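Local coordinates for protein bacterial leucyl aminopeptidase (Legionella pneumophila, PDB 6ESL) that is a type II-secreted zinc aminopeptidase that removes N-terminal residues from peptides and contributes, redundantly with an acyltransferase, to nutrient acquisition during intracellular infection of amoebas, at residues N310-L315 and S380-A385; P295-F300 and K314-Y319. All blocks are in the same frame, centred on the assembly; numbering follows the deposited sequence.

Contact 1: N310-L315 and S380-A385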
ATOM      1  N   ASN B 310       4.842   3.387   0.576  1.00 28.29           N
ATOM      2  CA  ASN B 310       5.896   2.333   0.555  1.00 29.39           C
ATOM      3  C   ASN B 310       7.297   2.893   0.540  1.00 29.54           C
ATOM      4  O   ASN B 310       8.169   2.377   1.225  1.00 27.99           O
ATOM      5  CB  ASN B 310       5.744   1.391  -0.660  1.00 32.60           C
ATOM      6  CG  ASN B 310       4.481   0.500  -0.595  1.00 35.64           C
ATOM      7  OD1 ASN B 310       3.923   0.245   0.488  1.00 37.26           O
ATOM      8  ND2 ASN B 310       4.097  -0.075  -1.781  1.00 33.00           N
ATOM      9  N   TYR B 311       7.516   3.949  -0.218  1.00 29.61           N
ATOM     10  CA  TYR B 311       8.802   4.602  -0.210  1.00 32.08           C
ATOM     11  C   TYR B 311       9.190   5.172   1.209  1.00 31.53           C
ATOM     12  O   TYR B 311      10.314   5.020   1.666  1.00 29.93           O
ATOM     13  CB  TYR B 311       8.848   5.733  -1.252  1.00 34.72           C
ATOM     14  CG  TYR B 311      10.172   6.343  -1.397  1.00 34.88           C
ATOM     15  CD1 TYR B 311      11.266   5.590  -1.825  1.00 37.33           C
ATOM     16  CD2 TYR B 311      10.360   7.714  -1.173  1.00 38.12           C
ATOM     17  CE1 TYR B 311      12.522   6.198  -1.988  1.00 38.38           C
ATOM     18  CE2 TYR B 311      11.586   8.311  -1.280  1.00 36.89           C
ATOM     19  CZ  TYR B 311      12.663   7.581  -1.716  1.00 39.68           C
ATOM     20  OH  TYR B 311      13.891   8.179  -1.852  1.00 40.32           O
ATOM     21  N   LEU B 312       8.231   5.789   1.877  1.00 30.95           N
ATOM     22  CA  LEU B 312       8.492   6.184   3.264  1.00 32.25           C
ATOM     23  C   LEU B 312       8.917   5.002   4.133  1.00 28.40           C
ATOM     24  O   LEU B 312       9.774   5.128   4.915  1.00 26.57           O
ATOM     25  CB  LEU B 312       7.252   6.820   3.947  1.00 32.16           C
ATOM     26  CG  LEU B 312       6.793   8.170   3.561  1.00 34.71           C
ATOM     27  CD1 LEU B 312       5.786   8.571   4.674  1.00 35.33           C
ATOM     28  CD2 LEU B 312       7.870   9.196   3.430  1.00 37.19           C
ATOM     29  N   ALA B 313       8.260   3.869   3.999  1.00 26.91           N
ATOM     30  CA  ALA B 313       8.647   2.674   4.770  1.00 28.31           C
ATOM     31  C   ALA B 313      10.109   2.342   4.533  1.00 28.88           C
ATOM     32  O   ALA B 313      10.844   2.107   5.483  1.00 31.16           O
ATOM     33  CB  ALA B 313       7.709   1.488   4.434  1.00 28.41           C
ATOM     34  N   LYS B 314      10.546   2.383   3.288  1.00 30.18           N
ATOM     35  CA  LYS B 314      11.954   2.148   2.940  1.00 34.98           C
ATOM     36  C   LYS B 314      12.907   3.192   3.483  1.00 33.55           C
ATOM     37  O   LYS B 314      13.953   2.859   4.004  1.00 34.48           O
ATOM     38  CB  LYS B 314      12.123   2.104   1.419  1.00 40.05           C
ATOM     39  CG  LYS B 314      11.731   0.750   0.854  1.00 45.51           C
ATOM     40  CD  LYS B 314      11.522   0.797  -0.655  1.00 48.05           C
ATOM     41  CE  LYS B 314      12.861   0.683  -1.400  1.00 47.21           C
ATOM     42  NZ  LYS B 314      12.476   0.895  -2.827  1.00 47.66           N
ATOM     43  N   LEU B 315      12.508   4.467   3.397  1.00 31.48           N
ATOM     44  CA  LEU B 315      13.305   5.534   3.955  1.00 32.05           C
ATOM     45  C   LEU B 315      13.435   5.339   5.430  1.00 32.43           C
ATOM     46  O   LEU B 315      14.530   5.569   5.963  1.00 32.64           O
ATOM     47  CB  LEU B 315      12.723   6.933   3.692  1.00 32.31           C
ATOM     48  CG  LEU B 315      12.705   7.459   2.271  1.00 33.36           C
ATOM     49  CD1 LEU B 315      11.912   8.745   2.222  1.00 34.15           C
ATOM     50  CD2 LEU B 315      14.156   7.676   1.763  1.00 35.24           C
ATOM     51  N   SER B 380      12.031  14.303  12.037  1.00 27.28           N
ATOM     52  CA  SER B 380      12.757  15.372  11.392  1.00 28.26           C
ATOM     53  C   SER B 380      13.731  14.778  10.389  1.00 29.58           C
ATOM     54  O   SER B 380      13.891  15.274   9.234  1.00 30.40           O
ATOM     55  CB  SER B 380      13.412  16.255  12.462  1.00 30.03           C
ATOM     56  OG  SER B 380      13.899  17.433  11.881  1.00 33.45           O
ATOM     57  N   LYS B 381      14.385  13.669  10.779  1.00 31.01           N
ATOM     58  CA  LYS B 381      15.295  12.975   9.889  1.00 32.88           C
ATOM     59  C   LYS B 381      14.585  12.463   8.682  1.00 32.98           C
ATOM     60  O   LYS B 381      15.120  12.479   7.593  1.00 34.87           O
ATOM     61  CB  LYS B 381      15.972  11.807  10.615  1.00 34.94           C
ATOM     62  CG  LYS B 381      17.033  12.301  11.610  1.00 37.86           C
ATOM     63  CD  LYS B 381      17.727  11.209  12.350  1.00 40.62           C
ATOM     64  CE  LYS B 381      18.579  11.875  13.390  1.00 42.61           C
ATOM     65  NZ  LYS B 381      19.488  10.991  14.120  1.00 44.43           N
ATOM     66  N   LEU B 382      13.400  11.931   8.888  1.00 30.70           N
ATOM     67  CA  LEU B 382      12.625  11.423   7.778  1.00 29.83           C
ATOM     68  C   LEU B 382      12.321  12.543   6.777  1.00 29.09           C
ATOM     69  O   LEU B 382      12.384  12.310   5.574  1.00 29.03           O
ATOM     70  CB  LEU B 382      11.350  10.704   8.265  1.00 28.28           C
ATOM     71  CG  LEU B 382      10.403  10.127   7.220  1.00 29.45           C
ATOM     72  CD1 LEU B 382      11.119   9.179   6.277  1.00 30.82           C
ATOM     73  CD2 LEU B 382       9.180   9.397   7.830  1.00 27.82           C
ATOM     74  N   ALA B 383      11.933  13.725   7.277  1.00 28.64           N
ATOM     75  CA  ALA B 383      11.618  14.868   6.388  1.00 29.96           C
ATOM     76  C   ALA B 383      12.870  15.231   5.557  1.00 32.06           C
ATOM     77  O   ALA B 383      12.741  15.476   4.349  1.00 31.58           O
ATOM     78  CB  ALA B 383      11.193  16.080   7.205  1.00 29.85           C
ATOM     79  N   VAL B 384      14.013  15.340   6.251  1.00 33.28           N
ATOM     80  CA  VAL B 384      15.308  15.646   5.578  1.00 36.09           C
ATOM     81  C   VAL B 384      15.618  14.625   4.487  1.00 36.51           C
ATOM     82  O   VAL B 384      15.978  14.984   3.355  1.00 36.86           O
ATOM     83  CB  VAL B 384      16.503  15.767   6.553  1.00 37.52           C
ATOM     84  CG1 VAL B 384      17.872  15.848   5.837  1.00 40.59           C
ATOM     85  CG2 VAL B 384      16.330  16.996   7.373  1.00 38.49           C
ATOM     86  N   ALA B 385      15.421  13.349   4.805  1.00 36.52           N
ATOM     87  CA  ALA B 385      15.757  12.296   3.835  1.00 35.90           C
ATOM     88  C   ALA B 385      14.805  12.320   2.631  1.00 35.94           C
ATOM     89  O   ALA B 385      15.249  12.163   1.491  1.00 37.48           O
ATOM     90  CB  ALA B 385      15.748  10.948   4.514  1.00 35.68           C
TER
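L382 pushes its CD1 methyl against the base of L315, where it lies 3.8 Å from L315 CB, and the same methyl also approaches the branch end, 4.2 Å from L315 CD1. The two leucines cross at about a right angle, and CD1 of L382 does the touching. That methyl has a second neighbour one helical turn back along the partner helix, L312, whose CD2 stands 4.3 Å from L382 CD1. L382 CD1 is therefore shared between two leucines three residues apart on one helix. What brings it there is the first torsion of L382: CG lies anti to the backbone N (chi1 179°), carrying the branch out towards the other helix, although CB itself does not point straight at it. L315, by contrast, already heads across from its CB. L315 CG also lies over one face of the Y311 ring, 3.8 Å from its plane and nearer the ring's margin than its centre. A385, one turn further on from L382, also directs its CB across, but at a looser spacing.

All three touching leucines are buried, and the contact is purely apolar. It is helix-helix packing, joining helix 306-320 to the C-terminal helix 373-391 within the helical layer on one face of the central mixed sheet of the M28 alpha/beta fold. F386 extends the apolar patch by touching both L312 and L315. Behind helix 373-391, A383 and V384 pack on A233 of helix 220-239, while K314 on helix 306-320 forms a salt bridge with D325 of the second subunit.

Contact 2: P295-F300 and K314-Y319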
ATOM      1  N   PRO B 295      10.394   2.289  19.282  1.00 29.84           N
ATOM      2  CA  PRO B 295      10.555   3.447  18.402  1.00 29.01           C
ATOM      3  C   PRO B 295       9.883   3.346  17.037  1.00 27.12           C
ATOM      4  O   PRO B 295      10.167   4.147  16.179  1.00 25.91           O
ATOM      5  CB  PRO B 295      12.063   3.488  18.267  1.00 30.34           C
ATOM      6  CG  PRO B 295      12.452   1.987  18.145  1.00 31.54           C
ATOM      7  CD  PRO B 295      11.471   1.289  19.065  1.00 31.46           C
ATOM      8  N   THR B 296       9.032   2.328  16.809  1.00 26.79           N
ATOM      9  CA  THR B 296       8.267   2.146  15.615  1.00 25.37           C
ATOM     10  C   THR B 296       7.635   3.447  15.100  1.00 24.21           C
ATOM     11  O   THR B 296       7.070   4.248  15.900  1.00 25.18           O
ATOM     12  CB  THR B 296       7.139   1.126  15.910  1.00 25.27           C
ATOM     13  OG1 THR B 296       7.686  -0.153  16.297  1.00 25.62           O
ATOM     14  CG2 THR B 296       6.219   0.906  14.676  1.00 25.64           C
ATOM     15  N   MET B 297       7.712   3.648  13.800  1.00 23.05           N
ATOM     16  CA  MET B 297       7.044   4.731  13.123  1.00 23.07           C
ATOM     17  C   MET B 297       5.957   4.131  12.230  1.00 21.52           C
ATOM     18  O   MET B 297       6.132   3.088  11.686  1.00 23.33           O
ATOM     19  CB  MET B 297       8.065   5.596  12.316  1.00 24.73           C
ATOM     20  CG  MET B 297       9.099   6.274  13.252  1.00 25.85           C
ATOM     21  SD  MET B 297      10.549   6.911  12.323  1.00 27.53           S
ATOM     22  CE  MET B 297       9.809   8.409  11.768  1.00 27.95           C
ATOM     23  N   TRP B 298       4.841   4.829  12.104  1.00 21.53           N
ATOM     24  CA  TRP B 298       3.609   4.318  11.503  1.00 21.35           C
ATOM     25  C   TRP B 298       3.351   5.003  10.170  1.00 21.89           C
ATOM     26  O   TRP B 298       3.400   6.209  10.084  1.00 20.96           O
ATOM     27  CB  TRP B 298       2.452   4.510  12.490  1.00 21.60           C
ATOM     28  CG  TRP B 298       2.597   3.638  13.669  1.00 22.52           C
ATOM     29  CD1 TRP B 298       3.344   3.926  14.828  1.00 22.55           C
ATOM     30  CD2 TRP B 298       1.998   2.346  13.907  1.00 23.23           C
ATOM     31  NE1 TRP B 298       3.235   2.883  15.706  1.00 23.13           N
ATOM     32  CE2 TRP B 298       2.391   1.930  15.196  1.00 24.08           C
ATOM     33  CE3 TRP B 298       1.104   1.547  13.203  1.00 24.49           C
ATOM     34  CZ2 TRP B 298       2.009   0.737  15.740  1.00 25.52           C
ATOM     35  CZ3 TRP B 298       0.664   0.337  13.804  1.00 26.04           C
ATOM     36  CH2 TRP B 298       1.111  -0.032  15.042  1.00 26.53           C
ATOM     37  N   VAL B 299       3.034   4.229   9.135  1.00 20.86           N
ATOM     38  CA  VAL B 299       2.685   4.754   7.851  1.00 21.29           C
ATOM     39  C   VAL B 299       1.199   4.568   7.704  1.00 20.69           C
ATOM     40  O   VAL B 299       0.684   3.396   7.799  1.00 20.56           O
ATOM     41  CB  VAL B 299       3.509   4.035   6.730  1.00 23.93           C
ATOM     42  CG1 VAL B 299       3.098   4.458   5.330  1.00 23.86           C
ATOM     43  CG2 VAL B 299       4.976   4.396   6.846  1.00 25.56           C
ATOM     44  N   PHE B 300       0.481   5.665   7.450  1.00 20.09           N
ATOM     45  CA  PHE B 300      -0.951   5.664   7.299  1.00 20.38           C
ATOM     46  C   PHE B 300      -1.352   5.335   5.856  1.00 20.22           C
ATOM     47  O   PHE B 300      -0.836   5.849   4.915  1.00 21.31           O
ATOM     48  CB  PHE B 300      -1.645   6.905   7.861  1.00 20.13           C
ATOM     49  CG  PHE B 300      -1.799   6.816   9.327  1.00 22.98           C
ATOM     50  CD1 PHE B 300      -0.657   6.824  10.156  1.00 26.79           C
ATOM     51  CD2 PHE B 300      -2.988   6.430   9.909  1.00 25.37           C
ATOM     52  CE1 PHE B 300      -0.738   6.565  11.547  1.00 27.77           C
ATOM     53  CE2 PHE B 300      -3.086   6.164  11.309  1.00 27.02           C
ATOM     54  CZ  PHE B 300      -1.980   6.314  12.125  1.00 27.94           C
ATOM     55  N   LYS B 314      10.546   2.383   3.288  1.00 30.18           N
ATOM     56  CA  LYS B 314      11.954   2.148   2.940  1.00 34.98           C
ATOM     57  C   LYS B 314      12.907   3.192   3.483  1.00 33.55           C
ATOM     58  O   LYS B 314      13.953   2.859   4.004  1.00 34.48           O
ATOM     59  CB  LYS B 314      12.123   2.104   1.419  1.00 40.05           C
ATOM     60  CG  LYS B 314      11.731   0.750   0.854  1.00 45.51           C
ATOM     61  CD  LYS B 314      11.522   0.797  -0.655  1.00 48.05           C
ATOM     62  CE  LYS B 314      12.861   0.683  -1.400  1.00 47.21           C
ATOM     63  NZ  LYS B 314      12.476   0.895  -2.827  1.00 47.66           N
ATOM     64  N   LEU B 315      12.508   4.467   3.397  1.00 31.48           N
ATOM     65  CA  LEU B 315      13.305   5.534   3.955  1.00 32.05           C
ATOM     66  C   LEU B 315      13.435   5.339   5.430  1.00 32.43           C
ATOM     67  O   LEU B 315      14.530   5.569   5.963  1.00 32.64           O
ATOM     68  CB  LEU B 315      12.723   6.933   3.692  1.00 32.31           C
ATOM     69  CG  LEU B 315      12.705   7.459   2.271  1.00 33.36           C
ATOM     70  CD1 LEU B 315      11.912   8.745   2.222  1.00 34.15           C
ATOM     71  CD2 LEU B 315      14.156   7.676   1.763  1.00 35.24           C
ATOM     72  N   ILE B 316      12.339   4.946   6.113  1.00 30.75           N
ATOM     73  CA  ILE B 316      12.417   4.729   7.558  1.00 30.91           C
ATOM     74  C   ILE B 316      13.446   3.603   7.835  1.00 34.55           C
ATOM     75  O   ILE B 316      14.353   3.744   8.659  1.00 33.83           O
ATOM     76  CB  ILE B 316      11.042   4.404   8.194  1.00 29.44           C
ATOM     77  CG1 ILE B 316      10.127   5.646   8.170  1.00 29.38           C
ATOM     78  CG2 ILE B 316      11.227   3.958   9.604  1.00 30.25           C
ATOM     79  CD1 ILE B 316       8.631   5.376   8.254  1.00 28.45           C
ATOM     80  N   ASP B 317      13.278   2.475   7.143  1.00 36.21           N
ATOM     81  CA  ASP B 317      14.109   1.324   7.439  1.00 38.07           C
ATOM     82  C   ASP B 317      15.614   1.594   7.119  1.00 39.00           C
ATOM     83  O   ASP B 317      16.491   1.355   7.969  1.00 42.53           O
ATOM     84  CB  ASP B 317      13.604   0.107   6.686  1.00 39.82           C
ATOM     85  CG  ASP B 317      14.487  -1.098   6.922  1.00 43.89           C
ATOM     86  OD1 ASP B 317      14.540  -1.563   8.073  1.00 50.07           O
ATOM     87  OD2 ASP B 317      15.205  -1.514   6.015  1.00 47.11           O
ATOM     88  N   HIS B 318      15.869   2.141   5.938  1.00 39.97           N
ATOM     89  CA  HIS B 318      17.208   2.453   5.465  1.00 44.01           C
ATOM     90  C   HIS B 318      17.915   3.539   6.246  1.00 43.09           C
ATOM     91  O   HIS B 318      19.117   3.413   6.583  1.00 44.95           O
ATOM     92  CB  HIS B 318      17.206   2.873   3.973  1.00 48.57           C
ATOM     93  CG  HIS B 318      18.558   2.775   3.321  1.00 55.14           C
ATOM     94  ND1 HIS B 318      18.852   1.803   2.391  1.00 59.88           N
ATOM     95  CD2 HIS B 318      19.709   3.476   3.507  1.00 57.20           C
ATOM     96  CE1 HIS B 318      20.103   1.924   2.005  1.00 59.77           C
ATOM     97  NE2 HIS B 318      20.641   2.953   2.640  1.00 61.66           N
ATOM     98  N   TYR B 319      17.224   4.632   6.543  1.00 40.36           N
ATOM     99  CA  TYR B 319      17.924   5.781   7.164  1.00 41.14           C
ATOM    100  C   TYR B 319      17.646   5.968   8.622  1.00 39.74           C
ATOM    101  O   TYR B 319      18.425   6.575   9.249  1.00 39.50           O
ATOM    102  CB  TYR B 319      17.553   7.096   6.461  1.00 41.76           C
ATOM    103  CG  TYR B 319      18.104   7.241   5.064  1.00 44.62           C
ATOM    104  CD1 TYR B 319      19.522   7.328   4.841  1.00 45.06           C
ATOM    105  CD2 TYR B 319      17.257   7.317   3.954  1.00 41.84           C
ATOM    106  CE1 TYR B 319      20.022   7.476   3.551  1.00 45.53           C
ATOM    107  CE2 TYR B 319      17.794   7.506   2.672  1.00 43.42           C
ATOM    108  CZ  TYR B 319      19.166   7.581   2.492  1.00 44.21           C
ATOM    109  OH  TYR B 319      19.664   7.764   1.214  1.00 45.46           O
TER
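I316 projects from its helix toward the strand, and its CB splits into two arms that meet different residues. The short arm, CG2, lies 4.1 Å from the sulfur of M297, SD. On the longer arm, CG1 stands against L382 of helix 373-391, and CD1 at the tip drops between two strand side chains: it is 4.0 Å from V299 CG2 and 4.1 Å from M297 CB. CG1 takes the position anti to the carbonyl carbon (chi1 -69°), and the extended second torsion (chi2 158°) carries CD1 out to the strand. This is the strand-to-helix half of a beta-alpha-beta unit, in which strand 297-300 leads through helix 306-320 into the parallel neighbour 324-327. M297 and V299, two apart on the strand, both point to the helix, while W298 between them points away. M297 crosses I316 at a slant, its chain bent at the sulfur (chi3 81°), whereas V299 and I316 run past each other in opposite directions. Backbone hydrogen bonds from M297 and V299 to D325 join the strand to 324-327, whose V324 also packs against I316. N378 and F379 of helix 373-391 also touch M297.

How the contacts relate
Read from the N terminus, strand 297-300 comes first, and contact 2 closes the short loop that returns on helix 306-320 after 13 intervening residues. Contact 1 starts on that same helix and closes a much longer excursion, through strands 324-327 and 346-350, ending at helix 373-391. The loops follow one another and overlap at K314 and L315, neither enclosing the other. Helix 306-320 thus bridges the mixed sheet and the C-terminal helix. The two contacts merge into one apolar layer with centres about 7 Å apart: L382 CD2 approaches M297 CE at 4.1 Å, and A385 CB meets Y319 CD2 at 4.0 Å.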